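Local structure of transketolase (Campylobacter jejuni, 3L84) at residues 374-377 with 382-385; 346-351 with 356-361; 399-402 with 406-409; 168-173 with 377-382; 393-398 with 433-438. The protein belongs to the transketolase family of thiamine diphosphate-dependent enzymes and forms a dimer of multidomain subunits. All blocks are in the same frame, centred on the assembly; numbering follows the deposited sequence.

Overall arrangement
Interactions 1, 2, 3 and 5 all belong to the pyrimidine-binding-type domain and reach one parallel sheet, whereas interaction 4 joins that domain to the thiamine diphosphate-binding-type domain. Interactions 2, 3 and 5 are buried contacts between a helix and a strand or the residues leading into it; 3 and 5 share helix 391-404 and have centres about 8 Å apart. Their chemistry follows their place: interaction 2 is apolar, interaction 3 adds water bridges to an aromatic pair, and interaction 5 buries a histidine. Nearer the surface, interaction 1 relies on backbone carbonyls, and interaction 4 consists of one ring pair. Interactions 1 and 4 meet on the loop 377-382, which leads into strand 384-386 at the sheet edge.

Interaction 1 (374-377 with 382-385)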
# COMPACT_ATOMS: atom_id res chain seq x y z
N HIS A 374 -16.33 -24.13 -3.12
CA HIS A 374 -16.16 -25.56 -3.26
C HIS A 374 -16.89 -26.13 -4.45
O HIS A 374 -18.08 -25.89 -4.62
CB HIS A 374 -16.64 -26.26 -2.00
CG HIS A 374 -15.85 -25.90 -0.79
ND1 HIS A 374 -14.54 -26.29 -0.61
CD2 HIS A 374 -16.19 -25.17 0.29
CE1 HIS A 374 -14.10 -25.81 0.54
NE2 HIS A 374 -15.08 -25.12 1.10
N SER A 375 -16.16 -26.89 -5.25
CA SER A 375 -16.69 -27.54 -6.47
C SER A 375 -17.16 -26.55 -7.54
O SER A 375 -17.89 -26.93 -8.45
CB SER A 375 -17.81 -28.53 -6.12
OG SER A 375 -17.29 -29.54 -5.28
N MSE A 376 -16.72 -25.28 -7.46
CA MSE A 376 -17.11 -24.28 -8.45
C MSE A 376 -16.01 -23.94 -9.45
O MSE A 376 -16.19 -23.10 -10.32
CB MSE A 376 -17.68 -23.05 -7.75
CG MSE A 376 -18.73 -23.44 -6.70
SE MSE A 376 -20.08 -22.07 -6.31
CE MSE A 376 -20.89 -22.13 -8.06
N GLY A 377 -14.89 -24.65 -9.35
CA GLY A 377 -13.85 -24.63 -10.37
C GLY A 377 -12.96 -23.40 -10.34
O GLY A 377 -13.22 -22.44 -9.61
N GLY A 382 -14.32 -21.79 -14.12
CA GLY A 382 -15.01 -21.67 -12.84
C GLY A 382 -14.92 -20.31 -12.21
O GLY A 382 -14.61 -19.30 -12.86
N LYS A 383 -15.16 -20.30 -10.90
CA LYS A 383 -15.31 -19.08 -10.14
C LYS A 383 -14.13 -18.67 -9.27
O LYS A 383 -14.06 -17.52 -8.87
CB LYS A 383 -16.51 -19.20 -9.20
CG LYS A 383 -17.86 -19.16 -9.88
CD LYS A 383 -18.91 -19.05 -8.78
CE LYS A 383 -20.31 -18.95 -9.28
NZ LYS A 383 -21.03 -17.67 -9.23
N ASN A 384 -13.26 -19.60 -8.90
CA ASN A 384 -12.16 -19.31 -8.00
C ASN A 384 -11.00 -18.69 -8.76
O ASN A 384 -10.47 -19.32 -9.68
CB ASN A 384 -11.69 -20.59 -7.29
CG ASN A 384 -12.71 -21.14 -6.35
OD1 ASN A 384 -12.90 -20.58 -5.26
ND2 ASN A 384 -13.36 -22.25 -6.70
N ILE A 385 -10.61 -17.47 -8.42
CA ILE A 385 -9.47 -16.80 -8.99
C ILE A 385 -8.26 -16.92 -8.09
O ILE A 385 -8.36 -16.65 -6.91
CB ILE A 385 -9.75 -15.35 -9.33
CG1 ILE A 385 -10.99 -15.26 -10.23
CG2 ILE A 385 -8.52 -14.69 -10.02
CD1 ILE A 385 -11.50 -13.83 -10.45
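The side chain of N384 bends back beside its own backbone N (chi1 -67°, CG anti to the carbonyl carbon), which brings ND2 and the main-chain N together onto one acceptor, G377 O. The two bonds differ in direction. N384 N meets G377 O at 2.9 Å, in the carbonyl plane and nearly straight, with 165° at the hydrogen. N384 ND2 approaches G377 O to the same 2.9 Å but from above the carbonyl plane, 43° out of it. K383 N adds a weak third approach to this oxygen and spends its better bond on M376 O, 3.0 Å away. The turn is tight here, for M376 O also lies 3.1 Å from G382 CA, and neither G377 nor G382 carries a side chain. On the other flank, selenomethionine M376 and K383 run side by side in the same direction, with CE of M376 near CD and CE of K383; M376 has two conformers, which leaves the closeness of this pairing uncertain. K383 then turns away to place NZ on F358 O and A352 O, while N384 OD1 accepts from L373 N. The loop 377-382 is thereby closed at its base just where the chain enters strand 384-386, the edge strand of the parallel sheet. Bonded through both OD1 and ND2, the carboxamide of N384 is fixed in rotation; G377 O is gripped by two good donors, and the ammonium of K383 is probably stabilised by the carbonyl dipoles that receive it.

Interaction 2 (346-351 with 356-361)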
# COMPACT_ATOMS: atom_id res chain seq x y z
N GLU A 346 -18.52 -19.97 4.54
CA GLU A 346 -19.79 -20.61 4.21
C GLU A 346 -20.75 -19.67 3.50
O GLU A 346 -21.43 -20.05 2.54
CB GLU A 346 -20.42 -21.11 5.50
CG GLU A 346 -19.64 -22.24 6.12
CD GLU A 346 -20.24 -23.55 5.90
OE1 GLU A 346 -20.61 -24.17 6.93
OE2 GLU A 346 -20.39 -23.94 4.71
N ILE A 347 -20.76 -18.40 3.90
CA ILE A 347 -21.58 -17.41 3.24
C ILE A 347 -21.12 -17.19 1.80
O ILE A 347 -21.93 -17.11 0.89
CB ILE A 347 -21.62 -16.10 4.03
CG1 ILE A 347 -22.28 -16.33 5.40
CG2 ILE A 347 -22.38 -15.03 3.22
CD1 ILE A 347 -21.99 -15.19 6.43
N LEU A 348 -19.81 -17.10 1.60
CA LEU A 348 -19.26 -16.91 0.23
C LEU A 348 -19.72 -18.02 -0.68
O LEU A 348 -20.09 -17.81 -1.84
CB LEU A 348 -17.75 -16.85 0.24
CG LEU A 348 -17.10 -15.62 0.83
CD1 LEU A 348 -15.58 -15.83 0.96
CD2 LEU A 348 -17.47 -14.34 0.06
N ASN A 349 -19.74 -19.25 -0.14
CA ASN A 349 -20.24 -20.39 -0.92
C ASN A 349 -21.73 -20.31 -1.25
O ASN A 349 -22.11 -20.60 -2.37
CB ASN A 349 -19.87 -21.69 -0.20
CG ASN A 349 -18.47 -22.15 -0.54
OD1 ASN A 349 -18.28 -22.92 -1.46
ND2 ASN A 349 -17.47 -21.61 0.14
N VAL A 350 -22.56 -19.87 -0.31
CA VAL A 350 -23.98 -19.68 -0.58
C VAL A 350 -24.18 -18.59 -1.64
O VAL A 350 -24.99 -18.73 -2.55
CB VAL A 350 -24.72 -19.31 0.72
CG1 VAL A 350 -26.13 -18.80 0.43
CG2 VAL A 350 -24.79 -20.52 1.68
N LEU A 351 -23.42 -17.51 -1.54
CA LEU A 351 -23.54 -16.42 -2.51
C LEU A 351 -23.14 -16.87 -3.90
O LEU A 351 -23.85 -16.59 -4.87
CB LEU A 351 -22.74 -15.18 -2.07
CG LEU A 351 -23.26 -14.52 -0.79
CD1 LEU A 351 -22.32 -13.37 -0.35
CD2 LEU A 351 -24.64 -14.01 -1.00
N GLU A 356 -24.90 -16.07 -10.24
CA GLU A 356 -24.03 -16.53 -11.30
C GLU A 356 -22.84 -15.60 -11.57
O GLU A 356 -21.81 -16.04 -12.07
CB GLU A 356 -24.84 -16.77 -12.57
CG GLU A 356 -25.71 -18.03 -12.47
CD GLU A 356 -26.93 -18.02 -13.38
OE1 GLU A 356 -27.68 -17.04 -13.32
OE2 GLU A 356 -27.15 -19.01 -14.14
N GLY A 357 -22.96 -14.32 -11.20
CA GLY A 357 -21.89 -13.38 -11.38
C GLY A 357 -21.01 -13.13 -10.16
O GLY A 357 -20.10 -12.29 -10.24
N PHE A 358 -21.25 -13.82 -9.05
CA PHE A 358 -20.45 -13.68 -7.84
C PHE A 358 -19.22 -14.57 -7.92
O PHE A 358 -19.33 -15.77 -8.09
CB PHE A 358 -21.31 -14.03 -6.63
CG PHE A 358 -20.67 -13.72 -5.32
CD1 PHE A 358 -20.86 -12.49 -4.68
CD2 PHE A 358 -19.87 -14.66 -4.68
CE1 PHE A 358 -20.28 -12.22 -3.46
CE2 PHE A 358 -19.29 -14.38 -3.43
CZ PHE A 358 -19.49 -13.15 -2.85
N LEU A 359 -18.03 -14.00 -7.77
CA LEU A 359 -16.79 -14.75 -7.89
C LEU A 359 -15.69 -13.94 -7.23
O LEU A 359 -15.90 -12.81 -6.80
CB LEU A 359 -16.46 -15.06 -9.36
CG LEU A 359 -15.78 -13.97 -10.22
CD1 LEU A 359 -15.54 -14.51 -11.66
CD2 LEU A 359 -16.51 -12.65 -10.28
N GLY A 360 -14.51 -14.53 -7.13
CA GLY A 360 -13.40 -13.81 -6.52
C GLY A 360 -12.32 -14.75 -6.12
O GLY A 360 -12.24 -15.90 -6.57
N GLY A 361 -11.47 -14.28 -5.22
CA GLY A 361 -10.38 -15.10 -4.77
C GLY A 361 -9.51 -14.41 -3.77
O GLY A 361 -9.86 -13.32 -3.26
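F358 projects from the start of strand 358-362 toward helix 340-354, and the two leucines that receive its ring, L351 and L348, do so in different ways. L351 lies over a face: its CB sits 3.8 Å from the centroid of the F358 ring and only 9° off the ring normal, a CH-pi contact almost exactly above the centre. Beyond CB the leucine leans toward the far end of the ring, where L351 CD1 comes within 3.8 Å of F358 CZ. L348, one helical turn earlier, reaches the edge instead. Its CD2 lies in the ring plane, 3.7 Å from F358 CZ, and the two side chains cross at about a right angle. Extension of the phenylalanine, with CG anti to the backbone N (chi1 -171°), carries the ring far enough from the strand to fit this corner. L348 also touches F410 of strand 408-414 and L351 touches W483 of helix 476-488, so both leucines are part of the wider apolar core. No hydrogen bond links 346-351 to 356-361: helix and strand are held together by buried hydrocarbon, with L351 CB over the face and L348 CD2 at the edge probably limiting how far the ring can tilt.

Interaction 3 (399-402 with 406-409); sequences NAFA and IFLP
One face of the F407 ring receives the edge of F401, and the opposite face is covered by CG1 of its neighbour I406, 3.6 Å above the ring centre. The aromatic pair is edge-to-face, with centroids of the F401 and F407 rings 5.4 Å apart and planes at 62°; the leading atom is F401 CD2, 3.8 Å from F407 CD2. At the rim of F407, in the ring plane, lies the carbonyl oxygen F401 O. This position follows from chi1 of -61°, which turns the F407 ring back beside its own backbone N and against the last turn of the helix, at F401. P409 packs the other end of the contact: its CB lies 4.0 Å from F401 CB, and its CG lies 3.9 Å from A402 CB, where the proline ring rests against the helix flank. Peptide groups of the two segments are also linked through water. Water 1 accepts from F407 N at 2.9 Å and lies 2.7 Å from F401 O, while water 2 bridges A402 O and, more weakly, F407 O. Beyond the pair, F401 reaches M128 and A129 and F407 reaches K132, all on helix 118-137. The chain thus turns from helix 391-404 through a short loop into strand 408-414, and the contact lines the inside of that turn. Together with the preceding strand 384-386 it forms a beta-alpha-beta crossover, in which strand 358-362 lies between the two connected strands of the parallel sheet, as befits the open alpha/beta fold of a thiamine diphosphate-binding-type domain.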
# COMPACT_ATOMS: atom_id res chain seq x y z
N ASN A 399 -11.65 -4.20 -9.03
CA ASN A 399 -12.35 -2.93 -9.31
C ASN A 399 -12.90 -2.94 -10.73
O ASN A 399 -14.01 -2.48 -10.97
CB ASN A 399 -11.42 -1.74 -9.11
CG ASN A 399 -11.14 -1.40 -7.68
OD1 ASN A 399 -11.80 -1.86 -6.76
ND2 ASN A 399 -10.11 -0.56 -7.48
N ALA A 400 -12.13 -3.47 -11.67
CA ALA A 400 -12.58 -3.59 -13.03
C ALA A 400 -13.65 -4.67 -13.21
O ALA A 400 -14.60 -4.43 -13.95
CB ALA A 400 -11.36 -3.85 -13.97
N PHE A 401 -13.53 -5.81 -12.55
CA PHE A 401 -14.62 -6.79 -12.56
C PHE A 401 -15.91 -6.11 -12.13
O PHE A 401 -16.97 -6.38 -12.69
CB PHE A 401 -14.36 -8.01 -11.65
CG PHE A 401 -13.61 -9.15 -12.30
CD1 PHE A 401 -12.24 -9.16 -12.41
CD2 PHE A 401 -14.33 -10.23 -12.81
CE1 PHE A 401 -11.59 -10.23 -13.01
CE2 PHE A 401 -13.68 -11.31 -13.40
CZ PHE A 401 -12.31 -11.32 -13.48
N ALA A 402 -15.87 -5.30 -11.09
CA ALA A 402 -17.06 -4.63 -10.59
C ALA A 402 -17.65 -3.61 -11.57
O ALA A 402 -18.85 -3.33 -11.52
CB ALA A 402 -16.73 -3.95 -9.24
N ILE A 406 -21.50 -7.27 -15.19
CA ILE A 406 -22.22 -8.49 -14.81
C ILE A 406 -21.64 -9.22 -13.57
O ILE A 406 -22.18 -10.30 -13.22
CB ILE A 406 -22.31 -9.47 -15.99
CG1 ILE A 406 -20.91 -9.84 -16.51
CG2 ILE A 406 -23.24 -8.92 -17.08
CD1 ILE A 406 -20.89 -11.08 -17.45
N PHE A 407 -20.64 -8.66 -12.92
CA PHE A 407 -19.92 -9.37 -11.85
C PHE A 407 -20.00 -8.69 -10.50
O PHE A 407 -20.12 -7.46 -10.40
CB PHE A 407 -18.44 -9.56 -12.20
CG PHE A 407 -18.21 -10.37 -13.45
CD1 PHE A 407 -18.59 -11.69 -13.51
CD2 PHE A 407 -17.66 -9.79 -14.56
CE1 PHE A 407 -18.38 -12.44 -14.65
CE2 PHE A 407 -17.44 -10.53 -15.73
CZ PHE A 407 -17.84 -11.87 -15.75
N LEU A 408 -19.95 -9.53 -9.47
CA LEU A 408 -19.94 -9.15 -8.05
C LEU A 408 -18.67 -9.79 -7.46
O LEU A 408 -18.72 -10.97 -7.06
CB LEU A 408 -21.19 -9.69 -7.37
CG LEU A 408 -22.48 -9.03 -7.83
CD1 LEU A 408 -23.68 -9.90 -7.52
CD2 LEU A 408 -22.62 -7.67 -7.23
N PRO A 409 -17.56 -9.05 -7.44
CA PRO A 409 -16.29 -9.66 -7.07
C PRO A 409 -15.93 -9.49 -5.60
O PRO A 409 -16.32 -8.51 -4.95
CB PRO A 409 -15.29 -8.91 -7.91
CG PRO A 409 -15.85 -7.52 -7.91
CD PRO A 409 -17.35 -7.71 -8.00
O HOH W 1 -19.60 -5.96 -13.16
O HOH W 2 -21.69 -4.70 -11.76

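Interaction 4 (168-173 with 377-382)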
# COMPACT_ATOMS: atom_id res chain seq x y z
N GLY A 168 -0.17 -12.32 -18.81
CA GLY A 168 0.55 -13.31 -19.61
C GLY A 168 0.11 -14.72 -19.25
O GLY A 168 -0.12 -15.56 -20.12
N LEU A 169 -0.04 -15.00 -17.96
CA LEU A 169 -0.48 -16.32 -17.49
C LEU A 169 -1.83 -16.71 -18.08
O LEU A 169 -2.03 -17.85 -18.53
CB LEU A 169 -0.58 -16.34 -15.96
CG LEU A 169 -1.09 -17.65 -15.34
CD1 LEU A 169 -0.09 -18.84 -15.58
CD2 LEU A 169 -1.30 -17.41 -13.87
N HIS A 170 -2.76 -15.76 -18.11
CA HIS A 170 -4.10 -16.03 -18.59
C HIS A 170 -4.29 -15.80 -20.08
O HIS A 170 -5.42 -15.89 -20.56
CB HIS A 170 -5.12 -15.28 -17.73
CG HIS A 170 -5.20 -15.85 -16.36
ND1 HIS A 170 -5.85 -17.04 -16.10
CD2 HIS A 170 -4.63 -15.47 -15.19
CE1 HIS A 170 -5.70 -17.33 -14.81
NE2 HIS A 170 -4.99 -16.39 -14.25
N LYS A 171 -3.19 -15.55 -20.78
CA LYS A 171 -3.19 -15.49 -22.24
C LYS A 171 -4.27 -14.52 -22.68
O LYS A 171 -5.16 -14.83 -23.49
CB LYS A 171 -3.40 -16.87 -22.84
CG LYS A 171 -2.28 -17.85 -22.49
CD LYS A 171 -2.56 -19.23 -23.12
CE LYS A 171 -1.31 -20.13 -23.14
NZ LYS A 171 -0.45 -20.06 -21.94
N LEU A 172 -4.18 -13.30 -22.15
CA LEU A 172 -5.19 -12.28 -22.43
C LEU A 172 -4.96 -11.61 -23.79
O LEU A 172 -4.47 -10.46 -23.88
CB LEU A 172 -5.23 -11.24 -21.32
CG LEU A 172 -5.56 -11.77 -19.92
CD1 LEU A 172 -5.63 -10.64 -18.88
CD2 LEU A 172 -6.89 -12.57 -19.91
N ASP A 173 -5.38 -12.31 -24.83
CA ASP A 173 -5.22 -11.87 -26.21
C ASP A 173 -6.32 -10.93 -26.69
O ASP A 173 -6.54 -10.73 -27.87
CB ASP A 173 -5.11 -13.10 -27.13
CG ASP A 173 -6.36 -13.96 -27.11
OD1 ASP A 173 -7.39 -13.61 -26.49
OD2 ASP A 173 -6.34 -15.02 -27.79
N GLY A 377 -14.89 -24.65 -9.35
CA GLY A 377 -13.85 -24.63 -10.37
C GLY A 377 -12.96 -23.40 -10.34
O GLY A 377 -13.22 -22.44 -9.61
N ASP A 378 -11.90 -23.46 -11.14
CA ASP A 378 -10.91 -22.38 -11.26
C ASP A 378 -11.17 -21.52 -12.49
O ASP A 378 -11.57 -22.02 -13.56
CB ASP A 378 -9.48 -22.95 -11.38
CG ASP A 378 -8.95 -23.53 -10.06
OD1 ASP A 378 -9.56 -23.32 -9.00
OD2 ASP A 378 -7.92 -24.23 -10.14
N PHE A 379 -10.88 -20.24 -12.36
CA PHE A 379 -10.94 -19.33 -13.51
C PHE A 379 -10.09 -19.88 -14.64
O PHE A 379 -9.03 -20.43 -14.38
CB PHE A 379 -10.40 -17.96 -13.03
CG PHE A 379 -10.33 -16.89 -14.12
CD1 PHE A 379 -9.29 -16.87 -15.03
CD2 PHE A 379 -11.34 -15.91 -14.24
CE1 PHE A 379 -9.24 -15.91 -16.05
CE2 PHE A 379 -11.25 -14.93 -15.26
CZ PHE A 379 -10.22 -14.96 -16.14
N VAL A 380 -10.50 -19.78 -15.90
CA VAL A 380 -11.67 -19.07 -16.40
C VAL A 380 -12.95 -19.89 -16.40
O VAL A 380 -14.05 -19.33 -16.41
CB VAL A 380 -11.40 -18.56 -17.85
CG1 VAL A 380 -11.50 -19.69 -18.85
CG2 VAL A 380 -12.35 -17.40 -18.18
N GLU A 381 -12.86 -21.21 -16.38
CA GLU A 381 -14.05 -22.05 -16.49
C GLU A 381 -14.95 -21.98 -15.27
O GLU A 381 -16.18 -22.09 -15.37
CB GLU A 381 -13.67 -23.51 -16.77
CG GLU A 381 -13.12 -23.72 -18.16
CD GLU A 381 -11.64 -23.43 -18.28
OE1 GLU A 381 -10.98 -23.13 -17.26
OE2 GLU A 381 -11.15 -23.50 -19.43
N GLY A 382 -14.32 -21.79 -14.12
CA GLY A 382 -15.01 -21.67 -12.84
C GLY A 382 -14.92 -20.31 -12.21
O GLY A 382 -14.61 -19.30 -12.86
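F379 reaches H170 through one side of its ring, and the path begins at CB, which packs on I385 of the adjacent edge strand. From there CG lies anti to the backbone N (chi1 178°), and the ring extends away from the loop. CD1 of F379 comes 3.6 Å from both ND1 and CE1 of H170. The next atom outward, F379 CE1, is also 3.6 Å from H170 ND1. Across the ring, F379 CE2 packs against F401. The outcome is a T-shaped pair, the edge of F379 toward the face of H170, with the planes at 90° and centroids of the two rings 5.0 Å apart. L169 CG lies over the opposite face of the imidazole, while V380 CB, brought round by the cis peptide after F379, covers part of one phenyl face. H170 is the first residue beyond helix 158-169, whose end is a Schellman motif with K171, at positive phi, as its C-prime residue. L169 and D378 also pack on A193 and L192 of the second subunit. The ring pair is therefore a small interdomain contact close to the dimer interface, joining a helix C-cap of the thiamine diphosphate-binding-type domain to a loop of the pyrimidine-binding-type domain.

Interaction 5 (393-398 with 433-438); sequences AMAAIN and IKHFFI
H435 pushes its imidazole against the turn of helix 391-404 that carries A395 and N398, and the closest packing gathers there. Extended from the residue just before strand 436-440, with CG anti to the backbone N (chi1 176°), the ring brings its edge to the helix: H435 CE1 is 3.3 Å from A395 O, which lies near the ring plane. N398 CB closes in on the same end, 3.4 Å from H435 CE1 and equally near H435 NE2. Both faces of the ring are covered as well. F437 CZ sits 3.3 Å above one, offset toward the rim, and N398 O lies 4.0 Å above the other. Fit is looser further along the strand, where A395 CB reaches F437 only at the ring edge, 4.1 Å from F437 CE1. Even this side is buried rather than open to solvent, for A395 also packs on L421 and A424 of helix 418-431. Strand 436-440 and helix 391-404 meet in this way within the core of the pyrimidine-binding-type domain. No direct hydrogen bond crosses between 393-398 and 433-438. The polar atoms of H435 are served from elsewhere, ND1 by N399 OD1 and NE2 by S411 OG. A carboxamide oxygen opposite ND1 is consistent with a proton on that nitrogen, and the two bonds fix the rotation of an imidazole packed against N398 CB, F437 and the carbonyl oxygens of A395 and N398.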
# COMPACT_ATOMS: atom_id res chain seq x y z
N ALA A 393 -2.59 -5.62 -7.17
CA ALA A 393 -3.19 -5.91 -8.48
C ALA A 393 -4.52 -6.63 -8.30
O ALA A 393 -5.44 -6.38 -9.07
CB ALA A 393 -2.22 -6.71 -9.35
N MSE A 394 -4.63 -7.54 -7.34
CA MSE A 394 -5.92 -8.20 -7.12
C MSE A 394 -7.04 -7.20 -6.93
O MSE A 394 -8.12 -7.27 -7.57
CB MSE A 394 -5.86 -9.11 -5.88
CG MSE A 394 -7.20 -9.63 -5.43
SE MSE A 394 -7.08 -10.83 -3.91
CE MSE A 394 -6.52 -9.51 -2.56
N ALA A 395 -6.83 -6.24 -6.04
CA ALA A 395 -7.89 -5.26 -5.79
C ALA A 395 -8.18 -4.39 -7.02
O ALA A 395 -9.34 -4.10 -7.29
CB ALA A 395 -7.52 -4.40 -4.57
N ALA A 396 -7.17 -3.94 -7.74
CA ALA A 396 -7.37 -3.13 -8.94
C ALA A 396 -8.05 -3.94 -10.04
O ALA A 396 -8.90 -3.42 -10.79
CB ALA A 396 -6.03 -2.52 -9.41
N ILE A 397 -7.71 -5.20 -10.17
CA ILE A 397 -8.38 -6.10 -11.14
C ILE A 397 -9.85 -6.26 -10.78
O ILE A 397 -10.73 -6.15 -11.64
CB ILE A 397 -7.67 -7.48 -11.18
CG1 ILE A 397 -6.39 -7.39 -11.98
CG2 ILE A 397 -8.60 -8.61 -11.70
CD1 ILE A 397 -5.37 -8.50 -11.79
N ASN A 398 -10.13 -6.48 -9.49
CA ASN A 398 -11.51 -6.66 -9.07
C ASN A 398 -12.30 -5.36 -9.13
O ASN A 398 -13.52 -5.40 -9.36
CB ASN A 398 -11.56 -7.31 -7.70
CG ASN A 398 -11.47 -8.82 -7.74
OD1 ASN A 398 -11.22 -9.45 -6.66
ND2 ASN A 398 -11.71 -9.40 -8.86
N ILE A 433 -18.39 1.49 -6.07
CA ILE A 433 -18.66 0.21 -6.70
C ILE A 433 -18.92 -0.89 -5.72
O ILE A 433 -18.53 -0.83 -4.53
CB ILE A 433 -17.55 -0.24 -7.66
CG1 ILE A 433 -16.18 -0.22 -7.00
CG2 ILE A 433 -17.53 0.63 -8.91
CD1 ILE A 433 -15.09 -1.08 -7.67
N LYS A 434 -19.60 -1.94 -6.18
CA LYS A 434 -19.92 -3.10 -5.37
C LYS A 434 -18.80 -4.14 -5.49
O LYS A 434 -18.77 -4.97 -6.38
CB LYS A 434 -21.30 -3.65 -5.72
CG LYS A 434 -22.39 -2.66 -5.58
CD LYS A 434 -22.37 -1.81 -4.28
CE LYS A 434 -22.49 -2.63 -3.03
NZ LYS A 434 -23.87 -3.34 -2.96
N HIS A 435 -17.84 -4.01 -4.60
CA HIS A 435 -16.63 -4.84 -4.55
C HIS A 435 -16.43 -5.13 -3.07
O HIS A 435 -16.48 -4.21 -2.23
CB HIS A 435 -15.45 -4.04 -5.12
CG HIS A 435 -14.10 -4.69 -5.05
ND1 HIS A 435 -12.98 -4.09 -5.60
CD2 HIS A 435 -13.65 -5.85 -4.52
CE1 HIS A 435 -11.91 -4.84 -5.38
NE2 HIS A 435 -12.30 -5.93 -4.72
N PHE A 436 -16.33 -6.41 -2.72
CA PHE A 436 -16.29 -6.83 -1.32
C PHE A 436 -14.89 -7.27 -0.93
O PHE A 436 -14.23 -8.00 -1.66
CB PHE A 436 -17.31 -7.97 -1.12
CG PHE A 436 -18.65 -7.65 -1.69
CD1 PHE A 436 -19.45 -6.71 -1.11
CD2 PHE A 436 -19.08 -8.21 -2.87
CE1 PHE A 436 -20.64 -6.35 -1.65
CE2 PHE A 436 -20.30 -7.85 -3.42
CZ PHE A 436 -21.05 -6.90 -2.84
N PHE A 437 -14.43 -6.81 0.21
CA PHE A 437 -13.07 -7.06 0.69
C PHE A 437 -13.14 -7.96 1.90
O PHE A 437 -13.85 -7.65 2.87
CB PHE A 437 -12.36 -5.72 1.02
CG PHE A 437 -12.09 -4.85 -0.19
CD1 PHE A 437 -10.84 -4.86 -0.79
CD2 PHE A 437 -13.08 -4.08 -0.75
CE1 PHE A 437 -10.60 -4.09 -1.93
CE2 PHE A 437 -12.83 -3.33 -1.89
CZ PHE A 437 -11.61 -3.36 -2.45
N ILE A 438 -12.42 -9.07 1.86
CA ILE A 438 -12.50 -10.13 2.87
C ILE A 438 -11.15 -10.12 3.57
O ILE A 438 -10.13 -10.46 2.96
CB ILE A 438 -12.79 -11.50 2.22
CG1 ILE A 438 -13.98 -11.51 1.26
CG2 ILE A 438 -12.89 -12.58 3.29
CD1 ILE A 438 -15.21 -10.95 1.77